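Local coordinates for protein cytochrome p450EpoK (Sorangium cellulosum, PDB 1PKF) that belongs to the cytochrome P450 family, carrying a haem group in its core and, in this model, epothilone D in a pocket beside it, at residues R128-L133 with E376-T381; G186-V191 with Y399-R404; I303-F308 with V326-P331; R384-M389 with V411-S416. All coordinates share one frame; numbering follows the deposited sequence.

How the contacts relate
From the N terminus, contact 1 opens first, at 128-133, and contact 2 opens at 186-191. Contact 3 then opens and closes within the short run 303-331, so it is nested in the loops of both. Contact 1 closes at 376-381; contact 4 starts just after it on the same helix, 368-385. Contact 2 closes at 399-404, crossing contacts 1 and 4, and contact 4 closes last, near the C terminus. Contacts 2 and 3 touch each other beside epothilone D, tying loops to the sheet that includes strands 304-309 and 325-329. Contacts 1 and 4 lie together, across the chain's centre from contact 3, linked by the Asp131-Arg385 salt bridge.

Contact 1 (R128-L133 with E376-T381); sequences RTVDQL and EIAVGT
Ile377 O is gripped twice from within its own helix: Thr381 N makes the regular helical bond to it at 2.9 Å, and Thr381 OG1 donates a second at 2.8 Å, the two arriving from opposite faces of the carbonyl plane. Here helices 123-137 and 368-385, D and L in the usual P450 lettering, pack in the buried helical core, their segment axes 9.8 Å apart and inclined at 37°. With its hydroxyl beside the backbone N (chi1 -64°), Thr381 turns its methyl toward the other helix. That methyl meets Val130 tip to tip, and the 3.4 Å from Thr381 CG2 to Val130 CG1 is tighter than ordinary van der Waals contact. The other branch of the valine goes to the preceding turn of the same helix: Val130 CG2 sits 3.9 Å from Ala378 CA and 4.1 Å from Ile377 CG2. Tyr149 and Ile153 also pack on Val130, so this one side chain is enclosed by several elements. Asp131 only grazes Thr381; its OD2 forms a salt bridge with Arg385 of helix 368-385. Gln127 completes the polar link between the helices, its NE2 hydrogen-bonded to both Asp131 OD2 and Thr381 OG1.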
# COMPACT_ATOMS: atom_id res chain seq x y z
N ARG A 128 18.14 13.12 -2.36
CA ARG A 128 19.09 12.88 -3.45
C ARG A 128 18.39 12.17 -4.62
O ARG A 128 18.52 12.59 -5.77
CB ARG A 128 20.23 12.00 -2.90
CG ARG A 128 21.51 11.92 -3.69
CD ARG A 128 22.77 12.03 -2.80
NE ARG A 128 23.00 10.85 -1.94
CZ ARG A 128 22.83 10.81 -0.60
NH1 ARG A 128 22.43 11.87 0.08
NH2 ARG A 128 23.07 9.69 0.07
N THR A 129 17.62 11.13 -4.33
CA THR A 129 16.94 10.38 -5.41
C THR A 129 15.95 11.27 -6.14
O THR A 129 15.93 11.33 -7.36
CB THR A 129 16.24 9.15 -4.86
OG1 THR A 129 17.22 8.30 -4.24
CG2 THR A 129 15.65 8.28 -6.00
N VAL A 130 15.15 12.00 -5.38
CA VAL A 130 14.19 12.97 -5.89
C VAL A 130 14.90 14.02 -6.73
O VAL A 130 14.42 14.39 -7.81
CB VAL A 130 13.46 13.59 -4.67
CG1 VAL A 130 13.01 15.03 -4.92
CG2 VAL A 130 12.31 12.68 -4.24
N ASP A 131 16.08 14.46 -6.27
CA ASP A 131 16.85 15.47 -7.00
C ASP A 131 17.32 14.98 -8.37
O ASP A 131 17.15 15.67 -9.36
CB ASP A 131 18.08 15.95 -6.21
CG ASP A 131 17.71 16.79 -4.98
OD1 ASP A 131 18.60 16.96 -4.11
OD2 ASP A 131 16.59 17.31 -4.79
N GLN A 132 17.91 13.80 -8.43
CA GLN A 132 18.46 13.30 -9.69
C GLN A 132 17.38 12.87 -10.71
O GLN A 132 17.60 12.97 -11.93
CB GLN A 132 19.49 12.18 -9.45
CG GLN A 132 18.91 10.76 -9.34
CD GLN A 132 19.71 9.85 -8.38
OE1 GLN A 132 19.29 8.72 -8.08
NE2 GLN A 132 20.83 10.35 -7.90
N LEU A 133 16.22 12.43 -10.22
CA LEU A 133 15.12 12.10 -11.12
C LEU A 133 14.63 13.36 -11.81
O LEU A 133 14.32 13.35 -13.01
CB LEU A 133 13.98 11.44 -10.38
CG LEU A 133 14.34 10.07 -9.85
CD1 LEU A 133 13.32 9.70 -8.78
CD2 LEU A 133 14.40 9.01 -10.99
N GLU A 376 6.23 13.36 1.45
CA GLU A 376 6.53 14.76 1.83
C GLU A 376 7.74 15.27 1.02
O GLU A 376 7.69 16.31 0.38
CB GLU A 376 6.83 14.85 3.32
CG GLU A 376 7.21 16.24 3.84
CD GLU A 376 7.07 16.34 5.37
OE1 GLU A 376 7.28 15.31 6.09
OE2 GLU A 376 6.75 17.46 5.86
N ILE A 377 8.80 14.50 0.98
CA ILE A 377 9.96 14.91 0.21
C ILE A 377 9.66 14.98 -1.27
O ILE A 377 10.02 15.95 -1.93
CB ILE A 377 11.14 13.98 0.47
CG1 ILE A 377 11.60 14.18 1.91
CG2 ILE A 377 12.24 14.28 -0.49
CD1 ILE A 377 12.60 13.18 2.39
N ALA A 378 8.97 13.98 -1.82
CA ALA A 378 8.77 13.92 -3.27
C ALA A 378 7.77 14.94 -3.72
O ALA A 378 7.95 15.61 -4.73
CB ALA A 378 8.30 12.52 -3.69
N VAL A 379 6.67 15.05 -2.99
CA VAL A 379 5.63 15.96 -3.39
C VAL A 379 6.04 17.37 -3.01
O VAL A 379 5.84 18.27 -3.77
CB VAL A 379 4.26 15.61 -2.75
CG1 VAL A 379 3.18 16.57 -3.25
CG2 VAL A 379 3.86 14.18 -3.07
N GLY A 380 6.60 17.56 -1.81
CA GLY A 380 7.17 18.86 -1.42
C GLY A 380 8.16 19.41 -2.44
O GLY A 380 8.00 20.51 -3.00
N THR A 381 9.20 18.63 -2.73
CA THR A 381 10.21 19.06 -3.69
C THR A 381 9.63 19.47 -5.03
O THR A 381 10.00 20.53 -5.57
CB THR A 381 11.27 17.96 -3.88
OG1 THR A 381 11.97 17.76 -2.65
CG2 THR A 381 12.37 18.38 -4.86

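Contact 2 (G186-V191 with Y399-R404); sequences GLVPRV and YHPAFR. With EPD (epothilone D), chain C.
Val188 and Pro401 meet at about a right angle, the valine methyl CG2 lying 3.6 Å from Pro401 CB. They join two loops that line the distal pocket in the P450 fold: the one between helices 169-182 and 195-218 (the F-G loop) and the turn between strands 396-397 and 406-412. The rotation of Val188 decides how its two branches are placed. With chi1 at -50°, CG1 stands beside the backbone N and is directed to the ligand, 3.6 Å from O12 of epothilone D, while CG2, between the backbone N and the carbonyl carbon, faces the proline. Pro401 CB also rests 3.7 Å from the backbone oxygen Arg190 O. The arginine side chain itself runs out nearly straight, and its NE forms a salt bridge with Glu46. Val191 adds looser packing on the far carbon of the ring, Pro401 CG.

On either side of the proline in the chain, His400 and Ala402 are tied together: Ala402 N donates to His400 ND1 at 2.9 Å, with an N-H...N angle of 158°, and lies practically in the imidazole plane, which fixes the ring's rotation. Phe403, its CG beside the backbone N (chi1 -58°), puts CD1 over a face of that imidazole, toward the rim, while Ala402 CB sits above the centre of the phenylalanine ring. Ala402 and Phe403 thus present a compact wall to the ligand: Ala402 CB is 3.4 Å from epothilone O12, and Phe403 CZ comes obliquely to within 3.4 Å of epothilone O16.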
# COMPACT_ATOMS: atom_id res chain seq x y z
N GLY A 186 -5.69 -16.45 -7.08
CA GLY A 186 -6.53 -17.34 -6.28
C GLY A 186 -7.28 -16.72 -5.09
O GLY A 186 -7.99 -17.43 -4.37
N LEU A 187 -7.10 -15.41 -4.89
CA LEU A 187 -7.65 -14.72 -3.73
C LEU A 187 -8.61 -13.67 -4.19
O LEU A 187 -9.72 -13.63 -3.71
CB LEU A 187 -6.54 -14.03 -2.92
CG LEU A 187 -6.85 -13.53 -1.50
CD1 LEU A 187 -7.84 -12.39 -1.55
CD2 LEU A 187 -7.42 -14.62 -0.64
N VAL A 188 -8.15 -12.80 -5.06
CA VAL A 188 -8.96 -11.75 -5.63
C VAL A 188 -9.12 -12.02 -7.12
O VAL A 188 -8.27 -12.67 -7.73
CB VAL A 188 -8.34 -10.34 -5.34
CG1 VAL A 188 -8.01 -10.22 -3.87
CG2 VAL A 188 -7.10 -10.12 -6.13
N PRO A 189 -10.26 -11.60 -7.65
CA PRO A 189 -10.81 -12.01 -8.96
C PRO A 189 -10.04 -11.90 -10.30
O PRO A 189 -10.22 -12.79 -11.17
CB PRO A 189 -12.05 -11.10 -9.08
CG PRO A 189 -12.44 -10.85 -7.74
CD PRO A 189 -11.22 -10.77 -6.91
N ARG A 190 -9.32 -10.82 -10.52
CA ARG A 190 -8.77 -10.52 -11.84
C ARG A 190 -7.37 -9.95 -11.71
O ARG A 190 -7.19 -8.74 -11.75
CB ARG A 190 -9.62 -9.48 -12.53
CG ARG A 190 -11.01 -9.94 -12.81
CD ARG A 190 -11.74 -9.07 -13.78
NE ARG A 190 -13.19 -9.25 -13.69
CZ ARG A 190 -14.06 -8.52 -14.35
NH1 ARG A 190 -13.64 -7.58 -15.17
NH2 ARG A 190 -15.37 -8.73 -14.20
N VAL A 191 -6.40 -10.82 -11.50
CA VAL A 191 -5.00 -10.40 -11.49
C VAL A 191 -4.59 -10.09 -12.95
O VAL A 191 -4.71 -10.95 -13.82
CB VAL A 191 -4.18 -11.50 -10.81
CG1 VAL A 191 -2.74 -11.14 -10.70
CG2 VAL A 191 -4.72 -11.76 -9.43
N TYR A 399 -5.91 -1.76 -14.21
CA TYR A 399 -6.74 -2.81 -13.65
C TYR A 399 -6.04 -3.64 -12.59
O TYR A 399 -6.36 -4.81 -12.41
CB TYR A 399 -7.20 -3.72 -14.79
CG TYR A 399 -8.07 -2.99 -15.75
CD1 TYR A 399 -7.58 -2.60 -16.99
CD2 TYR A 399 -9.37 -2.67 -15.42
CE1 TYR A 399 -8.39 -1.91 -17.89
CE2 TYR A 399 -10.18 -1.96 -16.29
CZ TYR A 399 -9.69 -1.60 -17.53
OH TYR A 399 -10.50 -0.90 -18.40
N HIS A 400 -5.07 -3.06 -11.89
CA HIS A 400 -4.45 -3.72 -10.75
C HIS A 400 -5.53 -4.28 -9.83
O HIS A 400 -6.52 -3.61 -9.54
CB HIS A 400 -3.57 -2.75 -9.97
CG HIS A 400 -2.63 -3.41 -9.03
ND1 HIS A 400 -3.05 -4.07 -7.89
CD2 HIS A 400 -1.27 -3.48 -9.03
CE1 HIS A 400 -1.99 -4.54 -7.25
NE2 HIS A 400 -0.90 -4.20 -7.93
N PRO A 401 -5.40 -5.51 -9.40
CA PRO A 401 -6.47 -6.09 -8.60
C PRO A 401 -6.63 -5.44 -7.24
O PRO A 401 -7.72 -5.57 -6.65
CB PRO A 401 -6.03 -7.53 -8.41
CG PRO A 401 -4.54 -7.43 -8.45
CD PRO A 401 -4.29 -6.46 -9.59
N ALA A 402 -5.57 -4.83 -6.69
CA ALA A 402 -5.69 -4.17 -5.35
C ALA A 402 -5.83 -2.67 -5.37
O ALA A 402 -6.36 -2.08 -4.42
CB ALA A 402 -4.49 -4.50 -4.51
N PHE A 403 -5.26 -2.04 -6.39
CA PHE A 403 -5.09 -0.60 -6.44
C PHE A 403 -5.81 0.06 -7.62
O PHE A 403 -5.93 -0.51 -8.71
CB PHE A 403 -3.60 -0.23 -6.53
CG PHE A 403 -2.77 -0.77 -5.40
CD1 PHE A 403 -1.68 -1.60 -5.64
CD2 PHE A 403 -3.09 -0.45 -4.09
CE1 PHE A 403 -0.94 -2.07 -4.60
CE2 PHE A 403 -2.37 -0.93 -3.05
CZ PHE A 403 -1.27 -1.74 -3.30
N ARG A 404 -6.26 1.28 -7.40
CA ARG A 404 -6.67 2.17 -8.49
C ARG A 404 -5.40 2.74 -9.09
O ARG A 404 -5.00 3.87 -8.84
CB ARG A 404 -7.56 3.30 -7.97
CG ARG A 404 -8.79 2.84 -7.21
CD ARG A 404 -9.46 3.98 -6.35
NE ARG A 404 -9.61 5.17 -7.17
CZ ARG A 404 -9.60 6.41 -6.74
NH1 ARG A 404 -9.44 6.68 -5.46
NH2 ARG A 404 -9.73 7.38 -7.63
C51 EPD C . -1.87 -1.28 0.99
C5 EPD C . -1.68 -2.74 1.36
C4 EPD C . -0.46 -3.21 1.16
C3 EPD C . -0.02 -4.55 1.66
C2 EPD C . 0.53 -5.44 0.50
C20 EPD C . 1.05 -6.87 0.99
C21 EPD C . 1.21 -7.95 -0.08
C22 EPD C . 1.22 -7.01 2.31
C23 EPD C . 1.64 -8.21 2.94
C24 EPD C . 2.00 -8.49 4.15
S1 EPD C . 2.39 -10.17 4.39
C25 EPD C . 1.98 -10.39 2.73
C27 EPD C . 2.10 -11.78 2.18
N26 EPD C . 1.61 -9.37 2.10
C6 EPD C . -2.62 -3.42 2.38
C7 EPD C . -4.09 -3.35 2.01
C8 EPD C . -4.35 -4.33 0.85
C9 EPD C . -4.97 -5.70 0.95
C91 EPD C . -4.26 -6.85 1.54
C10 EPD C . -4.93 -6.05 -0.63
O10 EPD C . -5.78 -5.03 -1.28
C11 EPD C . -5.23 -7.55 -1.01
C28 EPD C . -6.64 -8.03 -0.69
C12 EPD C . -4.97 -7.81 -2.50
O12 EPD C . -5.85 -7.38 -3.26
C13 EPD C . -3.66 -8.54 -2.87
C30 EPD C . -3.53 -9.91 -2.27
C29 EPD C . -3.40 -8.53 -4.38
C14 EPD C . -2.42 -7.76 -2.19
O14 EPD C . -1.18 -8.47 -2.27
C15 EPD C . -2.05 -6.44 -2.79
C16 EPD C . -0.93 -5.75 -1.94
O16 EPD C . -0.30 -4.83 -2.42
O1 EPD C . -0.65 -6.20 -0.58

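Contact 3 (I303-F308 with V326-P331); sequences IGTVRF and VFLLIP. With HEM (protoporphyrin IX containing Fe), chain B.
Arg307, paired with Val326, and Thr305, whose neighbour across the sheet is Leu328, reach from one face of the sheet to the same haem propionate. The guanidinium comes edge-on: Arg307 NH1 bonds to HEM O1A at 2.8 Å and Arg307 NH2 to HEM O2A at 2.8 Å, two nearly straight bonds. Thr305 OG1 is modelled 2.5 Å from HEM O1A, a hydrogen bond so short that its exact length is doubtful. A bend at chi2 (-70°) folds the arginine back so that NH1 also donates to Val306 O from above that carbonyl plane, fixing the guanidinium further.

Behind this shell stand the strands themselves. Arg307 N to Val326 O (2.8 Å) and Val326 N to Arg307 O (2.6 Å) make a hydrogen-bonded antiparallel pair, and Leu328 N bonds to Thr305 O at 2.9 Å. On the other face, Val306 CG1 lies 3.5 Å from the centroid of the Phe327 ring, a CH-pi contact; Ile303, just before the strand, brings CG2 to 3.4 Å from Phe327 CD2. Gly304 O hydrogen-bonds to epothilone D; His103, Arg107 and His363 also hydrogen-bond to the haem. This is the propionate site of a cytochrome P450, built on the strand following the K helix.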
# COMPACT_ATOMS: atom_id res chain seq x y z
N ILE A 303 -10.73 -1.91 -3.78
CA ILE A 303 -11.76 -2.48 -2.94
C ILE A 303 -11.42 -2.27 -1.45
O ILE A 303 -12.14 -1.57 -0.72
CB ILE A 303 -11.95 -3.98 -3.25
CG1 ILE A 303 -12.12 -4.20 -4.78
CG2 ILE A 303 -13.15 -4.48 -2.51
CD1 ILE A 303 -11.30 -5.32 -5.36
N GLY A 304 -10.34 -2.86 -0.97
CA GLY A 304 -9.93 -2.64 0.39
C GLY A 304 -9.04 -3.75 0.86
O GLY A 304 -8.12 -4.12 0.17
N THR A 305 -9.30 -4.26 2.05
CA THR A 305 -8.51 -5.36 2.56
C THR A 305 -9.48 -6.42 3.02
O THR A 305 -10.69 -6.21 2.96
CB THR A 305 -7.54 -4.86 3.66
OG1 THR A 305 -6.70 -5.95 4.08
CG2 THR A 305 -8.32 -4.42 4.91
N VAL A 306 -8.96 -7.57 3.41
CA VAL A 306 -9.79 -8.73 3.68
C VAL A 306 -9.63 -9.28 5.09
O VAL A 306 -8.57 -9.15 5.71
CB VAL A 306 -9.52 -9.90 2.69
CG1 VAL A 306 -9.93 -9.48 1.33
CG2 VAL A 306 -8.04 -10.29 2.65
N ARG A 307 -10.71 -9.89 5.56
CA ARG A 307 -10.69 -10.68 6.76
C ARG A 307 -11.52 -11.93 6.48
O ARG A 307 -12.26 -11.98 5.47
CB ARG A 307 -11.28 -9.89 7.94
CG ARG A 307 -10.46 -8.66 8.33
CD ARG A 307 -9.15 -9.05 8.97
NE ARG A 307 -8.38 -7.96 9.57
CZ ARG A 307 -7.54 -7.18 8.90
NH1 ARG A 307 -7.42 -7.31 7.58
NH2 ARG A 307 -6.86 -6.24 9.54
N PHE A 308 -11.40 -12.91 7.37
CA PHE A 308 -12.06 -14.20 7.24
C PHE A 308 -12.77 -14.58 8.55
O PHE A 308 -12.13 -14.68 9.58
CB PHE A 308 -11.02 -15.25 6.90
CG PHE A 308 -10.23 -14.93 5.67
CD1 PHE A 308 -9.00 -14.29 5.76
CD2 PHE A 308 -10.76 -15.19 4.41
CE1 PHE A 308 -8.29 -13.96 4.60
CE2 PHE A 308 -10.05 -14.87 3.25
CZ PHE A 308 -8.81 -14.26 3.36
N VAL A 326 -14.35 -11.49 4.01
CA VAL A 326 -15.00 -10.21 4.10
C VAL A 326 -14.05 -9.12 3.61
O VAL A 326 -12.91 -9.05 4.04
CB VAL A 326 -15.43 -9.90 5.56
CG1 VAL A 326 -16.22 -8.67 5.59
CG2 VAL A 326 -16.26 -11.04 6.10
N PHE A 327 -14.52 -8.29 2.70
CA PHE A 327 -13.78 -7.14 2.24
C PHE A 327 -14.24 -5.92 2.99
O PHE A 327 -15.44 -5.69 3.11
CB PHE A 327 -14.04 -6.88 0.76
CG PHE A 327 -13.01 -7.43 -0.15
CD1 PHE A 327 -13.24 -8.62 -0.83
CD2 PHE A 327 -11.82 -6.75 -0.36
CE1 PHE A 327 -12.26 -9.13 -1.72
CE2 PHE A 327 -10.84 -7.27 -1.26
CZ PHE A 327 -11.08 -8.45 -1.93
N LEU A 328 -13.29 -5.10 3.42
CA LEU A 328 -13.56 -3.79 3.99
C LEU A 328 -13.37 -2.78 2.91
O LEU A 328 -12.25 -2.57 2.47
CB LEU A 328 -12.61 -3.52 5.15
CG LEU A 328 -12.28 -4.69 6.08
CD1 LEU A 328 -11.51 -4.18 7.29
CD2 LEU A 328 -13.49 -5.40 6.52
N LEU A 329 -14.46 -2.14 2.48
CA LEU A 329 -14.47 -1.19 1.40
C LEU A 329 -13.91 0.18 1.79
O LEU A 329 -14.64 1.19 1.95
CB LEU A 329 -15.88 -1.07 0.82
CG LEU A 329 -16.00 -0.48 -0.56
CD1 LEU A 329 -15.13 -1.25 -1.56
CD2 LEU A 329 -17.49 -0.42 -1.04
N ILE A 330 -12.58 0.24 1.90
CA ILE A 330 -11.94 1.41 2.46
C ILE A 330 -12.27 2.71 1.80
O ILE A 330 -12.53 3.67 2.48
CB ILE A 330 -10.42 1.21 2.60
CG1 ILE A 330 -10.19 0.35 3.83
CG2 ILE A 330 -9.73 2.55 2.87
CD1 ILE A 330 -9.67 -0.94 3.53
N PRO A 331 -12.21 2.81 0.48
CA PRO A 331 -12.46 4.11 -0.14
C PRO A 331 -13.90 4.60 0.12
O PRO A 331 -14.17 5.81 0.03
CB PRO A 331 -12.19 3.85 -1.64
CG PRO A 331 -12.22 2.38 -1.79
CD PRO A 331 -11.88 1.76 -0.49
CHA HEM B . -0.09 -3.40 6.29
CHB HEM B . -1.59 0.44 3.96
CHC HEM B . 2.93 1.71 2.72
CHD HEM B . 4.39 -2.29 4.75
C1A HEM B . -0.88 -2.39 5.84
C2A HEM B . -2.31 -2.30 6.05
C3A HEM B . -2.72 -1.24 5.39
C4A HEM B . -1.58 -0.64 4.75
CMA HEM B . -4.18 -0.77 5.36
CAA HEM B . -3.17 -3.26 6.88
CBA HEM B . -3.89 -4.23 5.94
CGA HEM B . -4.80 -5.13 6.74
O1A HEM B . -5.37 -6.10 6.18
O2A HEM B . -4.96 -4.90 7.98
C1B HEM B . -0.47 1.02 3.43
C2B HEM B . -0.54 2.21 2.62
C3B HEM B . 0.70 2.55 2.34
C4B HEM B . 1.57 1.58 2.88
CMB HEM B . -1.81 3.03 2.17
CAB HEM B . 1.19 3.69 1.46
CBB HEM B . 0.73 4.91 1.57
C1C HEM B . 3.78 0.81 3.19
C2C HEM B . 5.23 0.84 3.17
C3C HEM B . 5.63 -0.29 3.74
C4C HEM B . 4.45 -1.05 4.18
CMC HEM B . 6.13 1.92 2.58
CAC HEM B . 7.09 -0.66 3.87
CBC HEM B . 7.40 -1.57 4.74
C1D HEM B . 3.30 -2.95 5.24
C2D HEM B . 3.41 -4.27 5.80
C3D HEM B . 2.03 -4.61 6.29
C4D HEM B . 1.23 -3.47 5.95
CMD HEM B . 4.62 -5.19 5.98
CAD HEM B . 1.60 -5.88 7.00
CBD HEM B . 1.47 -5.49 8.47
CGD HEM B . 0.95 -6.63 9.28
O1D HEM B . 0.18 -7.47 8.75
O2D HEM B . 1.29 -6.74 10.47
NA HEM B . -0.47 -1.38 5.03
NB HEM B . 0.86 0.60 3.59
NC HEM B . 3.36 -0.32 3.82
ND HEM B . 1.99 -2.46 5.33
FE HEM B . 1.47 -0.70 4.59

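Contact 4 (R384-M389 with V411-S416); sequences RRFPEM and VILKPS
The phenyl ring of Phe386 takes Leu413 on one face and Lys414 at its edge. Leu413 CD2 stands 4.1 Å from the ring centroid, just 7° off the normal, a CH-pi contact over the face. The stem of the leucine closes in too, with Leu413 CB 3.6 Å from Phe386 CD2. Near the ring plane, the aliphatic part of the lysine passes by, Lys414 CD lying 4.0 Å from Phe386 CE2. Leu134 and Ser138 also touch this side chain, so the phenylalanine ties the end of its own helix to the C-terminal segment and to helix 123-137.

Met389 makes the second patch. Its chain leaves the backbone extended (chi1 -165°, chi2 177°) and lies obliquely across Val411, with Met389 CG 3.7 Å from Val411 CG2, before bending at chi3 to carry CE away. Val267 and Leu271 of helix 241-272 also pack on this methionine. Its backbone comes close too: Met389 CA points its hydrogen at Ile412 O, 3.4 Å away. Nearer the surface, Pro415 CG rests 3.3 Å from Glu388 O.

The backbone here makes a type I turn, Phe386 to Met389, closed by Met389 N to Phe386 O at 3.2 Å. It carries the chain from helix 368-385 (helix L) into strand 390-391, which pairs antiparallel with strand 406-412 in the small sheet, usually called beta-3, of the P450 fold.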
# COMPACT_ATOMS: atom_id res chain seq x y z
N ARG A 384 7.81 22.78 -4.92
CA ARG A 384 8.66 23.92 -4.57
C ARG A 384 9.55 24.32 -5.74
O ARG A 384 9.80 25.50 -5.95
CB ARG A 384 9.55 23.58 -3.39
CG ARG A 384 8.98 23.89 -2.04
CD ARG A 384 10.00 23.74 -0.93
NE ARG A 384 10.96 22.68 -1.24
CZ ARG A 384 11.00 21.47 -0.67
NH1 ARG A 384 10.14 21.14 0.27
NH2 ARG A 384 11.93 20.60 -1.05
N ARG A 385 10.05 23.34 -6.50
CA ARG A 385 10.96 23.61 -7.61
C ARG A 385 10.21 23.87 -8.93
O ARG A 385 10.79 24.42 -9.87
CB ARG A 385 11.96 22.46 -7.78
CG ARG A 385 13.01 22.25 -6.64
CD ARG A 385 14.14 21.26 -7.05
NE ARG A 385 15.09 20.71 -6.06
CZ ARG A 385 14.97 20.69 -4.73
NH1 ARG A 385 13.90 21.20 -4.14
NH2 ARG A 385 15.92 20.14 -3.98
N PHE A 386 8.93 23.48 -9.00
CA PHE A 386 8.08 23.75 -10.17
C PHE A 386 6.66 24.16 -9.74
O PHE A 386 5.67 23.45 -10.00
CB PHE A 386 8.04 22.53 -11.10
CG PHE A 386 9.40 22.04 -11.50
CD1 PHE A 386 10.00 20.99 -10.82
CD2 PHE A 386 10.09 22.65 -12.52
CE1 PHE A 386 11.26 20.55 -11.18
CE2 PHE A 386 11.35 22.21 -12.88
CZ PHE A 386 11.93 21.17 -12.21
N PRO A 387 6.54 25.32 -9.11
CA PRO A 387 5.27 25.81 -8.55
C PRO A 387 4.12 26.01 -9.54
O PRO A 387 2.96 25.96 -9.12
CB PRO A 387 5.66 27.17 -7.97
CG PRO A 387 6.86 27.56 -8.74
CD PRO A 387 7.63 26.29 -8.89
N GLU A 388 4.41 26.26 -10.81
CA GLU A 388 3.35 26.47 -11.79
C GLU A 388 3.03 25.21 -12.64
O GLU A 388 2.39 25.31 -13.69
CB GLU A 388 3.67 27.68 -12.68
CG GLU A 388 2.69 28.85 -12.51
CD GLU A 388 1.55 28.84 -13.53
OE1 GLU A 388 0.93 29.91 -13.74
OE2 GLU A 388 1.26 27.77 -14.12
N MET A 389 3.46 24.04 -12.18
CA MET A 389 3.16 22.77 -12.84
C MET A 389 1.68 22.68 -13.20
O MET A 389 0.81 23.09 -12.43
CB MET A 389 3.54 21.63 -11.89
CG MET A 389 3.64 20.25 -12.50
SD MET A 389 4.19 19.02 -11.23
CE MET A 389 2.77 18.89 -10.29
N VAL A 411 2.38 15.86 -17.07
CA VAL A 411 2.29 17.28 -16.71
C VAL A 411 3.32 18.14 -17.48
O VAL A 411 4.18 17.62 -18.20
CB VAL A 411 2.47 17.51 -15.18
CG1 VAL A 411 1.60 16.55 -14.36
CG2 VAL A 411 3.92 17.36 -14.77
N ILE A 412 3.21 19.44 -17.30
CA ILE A 412 4.13 20.42 -17.85
C ILE A 412 4.68 21.18 -16.67
O ILE A 412 3.93 21.85 -15.97
CB ILE A 412 3.35 21.40 -18.72
CG1 ILE A 412 2.91 20.72 -20.01
CG2 ILE A 412 4.17 22.65 -19.01
CD1 ILE A 412 1.70 21.39 -20.61
N LEU A 413 5.98 21.06 -16.43
CA LEU A 413 6.55 21.64 -15.21
C LEU A 413 6.58 23.17 -15.32
O LEU A 413 5.93 23.85 -14.53
CB LEU A 413 7.94 21.06 -14.92
CG LEU A 413 8.02 19.57 -14.52
CD1 LEU A 413 7.00 18.74 -15.25
CD2 LEU A 413 9.39 19.01 -14.80
N LYS A 414 7.29 23.71 -16.31
CA LYS A 414 7.35 25.17 -16.56
C LYS A 414 6.57 25.56 -17.83
O LYS A 414 7.15 25.67 -18.91
CB LYS A 414 8.81 25.63 -16.72
CG LYS A 414 9.70 25.55 -15.48
CD LYS A 414 11.08 24.91 -15.82
CE LYS A 414 12.28 25.67 -15.22
NZ LYS A 414 12.63 26.89 -16.02
N PRO A 415 5.26 25.80 -17.71
CA PRO A 415 4.42 26.03 -18.89
C PRO A 415 4.62 27.41 -19.51
O PRO A 415 4.65 28.41 -18.80
CB PRO A 415 2.99 25.87 -18.34
CG PRO A 415 3.14 25.40 -16.92
CD PRO A 415 4.48 25.88 -16.46
N SER A 416 4.75 27.44 -20.84
CA SER A 416 5.12 28.66 -21.57
C SER A 416 4.21 29.84 -21.22
O SER A 416 4.69 30.86 -20.72
CB SER A 416 5.08 28.40 -23.08
OG SER A 416 6.30 27.76 -23.53